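Local coordinates for protein glutathione S-transferase 2 (Onchocerca volvulus, PDB 1TU7) that conjugates reduced glutathione to electrophilic compounds as a dimeric pi-class transferase and appears to play a central role in the parasite's detoxification system, at residues Ile105-Glu110 and Asn203-Gln208. Sequence-based numbering, arbitrary orientation.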
loop_
_atom_site.group_PDB
_atom_site.type_symbol
_atom_site.label_atom_id
_atom_site.label_comp_id
_atom_site.label_asym_id
_atom_site.label_seq_id
_atom_site.Cartn_x
_atom_site.Cartn_y
_atom_site.Cartn_z
ATOM N N ILE A 105 14.207 -3.844 11.844
ATOM C CA ILE A 105 14.136 -3.144 13.115
ATOM C C ILE A 105 13.447 -3.977 14.191
ATOM O O ILE A 105 13.936 -4.055 15.329
ATOM C CB ILE A 105 13.373 -1.798 12.940
ATOM C CG1 ILE A 105 14.193 -0.792 12.146
ATOM C CG2 ILE A 105 12.975 -1.220 14.313
ATOM C CD1 ILE A 105 15.444 -0.259 12.838
ATOM N N TYR A 106 12.323 -4.591 13.846
ATOM C CA TYR A 106 11.454 -5.200 14.863
ATOM C C TYR A 106 11.771 -6.676 15.067
ATOM O O TYR A 106 11.481 -7.205 16.146
ATOM C CB TYR A 106 9.958 -5.028 14.546
ATOM C CG TYR A 106 9.455 -3.617 14.765
ATOM C CD1 TYR A 106 9.321 -2.745 13.706
ATOM C CD2 TYR A 106 9.085 -3.152 16.032
ATOM C CE1 TYR A 106 8.881 -1.457 13.875
ATOM C CE2 TYR A 106 8.626 -1.845 16.207
ATOM C CZ TYR A 106 8.537 -0.998 15.114
ATOM O OH TYR A 106 8.068 0.305 15.267
ATOM N N MET A 107 12.357 -7.337 14.072
ATOM C CA MET A 107 12.536 -8.795 14.123
ATOM C C MET A 107 13.973 -9.235 14.237
ATOM O O MET A 107 14.219 -10.356 14.687
ATOM C CB MET A 107 11.969 -9.500 12.875
ATOM C CG MET A 107 10.526 -9.181 12.518
ATOM S SD MET A 107 9.389 -9.563 13.825
ATOM C CE MET A 107 9.479 -11.341 13.853
ATOM N N ALA A 108 14.928 -8.418 13.803
ATOM C CA ALA A 108 16.307 -8.893 13.659
ATOM C C ALA A 108 17.338 -7.799 13.767
ATOM O O ALA A 108 18.364 -7.813 13.106
ATOM C CB ALA A 108 16.449 -9.620 12.339
ATOM N N TYR A 109 17.103 -6.829 14.636
ATOM C CA TYR A 109 17.983 -5.672 14.689
ATOM C C TYR A 109 19.397 -6.023 15.111
ATOM O O TYR A 109 20.363 -5.487 14.590
ATOM C CB TYR A 109 17.434 -4.649 15.682
ATOM C CG TYR A 109 18.220 -3.382 15.744
ATOM C CD1 TYR A 109 18.050 -2.383 14.794
ATOM C CD2 TYR A 109 19.144 -3.148 16.755
ATOM C CE1 TYR A 109 18.759 -1.192 14.856
ATOM C CE2 TYR A 109 19.868 -1.973 16.811
ATOM C CZ TYR A 109 19.673 -0.986 15.860
ATOM O OH TYR A 109 20.365 0.191 15.890
ATOM N N GLU A 110 19.498 -6.964 16.041
ATOM C CA GLU A 110 20.787 -7.286 16.638
ATOM C C GLU A 110 21.678 -8.111 15.710
ATOM O O GLU A 110 22.889 -8.125 15.877
ATOM C CB GLU A 110 20.588 -8.075 17.918
ATOM C CG GLU A 110 19.917 -7.297 19.041
ATOM C CD GLU A 110 18.458 -6.984 18.837
ATOM O OE1 GLU A 110 17.730 -7.780 18.189
ATOM O OE2 GLU A 110 18.034 -5.922 19.362
ATOM N N ASN A 203 10.929 4.316 15.797
ATOM C CA ASN A 203 10.168 3.078 15.873
ATOM C C ASN A 203 9.681 2.820 17.292
ATOM O O ASN A 203 10.136 3.437 18.237
ATOM C CB ASN A 203 11.050 1.926 15.386
ATOM C CG ASN A 203 11.653 2.221 14.021
ATOM O OD1 ASN A 203 12.892 2.360 13.848
ATOM N ND2 ASN A 203 10.777 2.393 13.071
ATOM N N GLY A 204 8.718 1.915 17.412
ATOM C CA GLY A 204 8.068 1.606 18.684
ATOM C C GLY A 204 8.886 0.815 19.671
ATOM O O GLY A 204 8.538 0.722 20.857
ATOM N N ASN A 205 9.973 0.216 19.203
ATOM C CA ASN A 205 10.857 -0.526 20.088
ATOM C C ASN A 205 12.123 0.253 20.453
ATOM O O ASN A 205 13.014 -0.272 21.101
ATOM C CB ASN A 205 11.203 -1.880 19.455
ATOM C CG ASN A 205 12.067 -1.745 18.218
ATOM O OD1 ASN A 205 12.355 -0.628 17.765
ATOM N ND2 ASN A 205 12.519 -2.882 17.675
ATOM N N GLY A 206 12.204 1.514 20.022
ATOM C CA GLY A 206 13.305 2.379 20.345
ATOM C C GLY A 206 14.603 2.085 19.613
ATOM O O GLY A 206 15.596 2.718 19.876
ATOM N N LYS A 207 14.581 1.133 18.682
ATOM C CA LYS A 207 15.754 0.830 17.883
ATOM C C LYS A 207 15.677 1.633 16.593
ATOM O O LYS A 207 14.593 1.831 16.067
ATOM C CB LYS A 207 15.830 -0.672 17.580
ATOM C CG LYS A 207 15.704 -1.566 18.818
ATOM C CD LYS A 207 15.913 -3.055 18.505
ATOM C CE LYS A 207 15.520 -3.905 19.675
ATOM N NZ LYS A 207 15.800 -5.367 19.403
ATOM N N GLN A 208 16.823 2.085 16.113
ATOM C CA GLN A 208 16.945 2.889 14.878
ATOM C C GLN A 208 18.393 3.047 14.404
ATOM O O GLN A 208 19.298 2.417 15.029
ATOM C CB GLN A 208 16.351 4.276 15.090
ATOM C CG GLN A 208 16.887 5.002 16.311
ATOM C CD GLN A 208 16.069 6.232 16.665
ATOM O OE1 GLN A 208 14.856 6.126 16.928
ATOM N NE2 GLN A 208 16.717 7.380 16.670
HETATM O O HOH W 1 14.804 -6.161 16.638
HETATM O O HOH W 2 8.098 1.885 13.077
HETATM O O HOH W 3 11.377 -5.405 18.510
HETATM O O HOH W 4 19.125 1.505 18.188
#
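Ile-105 meets the C-terminal tail with both backbone and side chain. Ile-105 O accepts from Asn-205 ND2 at 3.0 Å, the nitrogen standing 52° out of the carbonyl plane, and a water that accepts from Tyr-109 N and Lys-207 NZ donates a second hydrogen bond to the same oxygen. Ile-105 CG2 packs 3.6 Å from Asn-203 OD1. Asn-205 OD1 accepts the N-H of Lys-207, closing an Asx turn that fixes the amide's rotation and leaves ND2 directed at the helix.

Tyr-106 reaches Gly-204 through its hydroxyl: Gly-204 N donates to Tyr-106 OH over 2.8 Å, nearly straight at 170°, and a water in the ring plane links OH to Asn-203 ND2.

With CG anti to the backbone N (chi1 -176°), Tyr-109 brings its ring under the Lys-207 chain. Lys-207 CB lies 3.9 Å from the Tyr-109 ring centroid, almost on the normal, a CH-pi contact. At the ring edge Tyr-109 OH donates to Gln-208 O at 2.6 Å, while Lys-113 also bonds to this hydroxyl.

Glu-110, bent at chi2, turns OE2 to Lys-207 NZ in a salt bridge whose modelled 2.3 Å is doubtfully short.

The tail thus folds back on the C-terminal helical domain, the Tyr-106 side chain about 6 Å from bound glutathione; mostly polar, water-bridged bonding implies a directional, partly hydrated join.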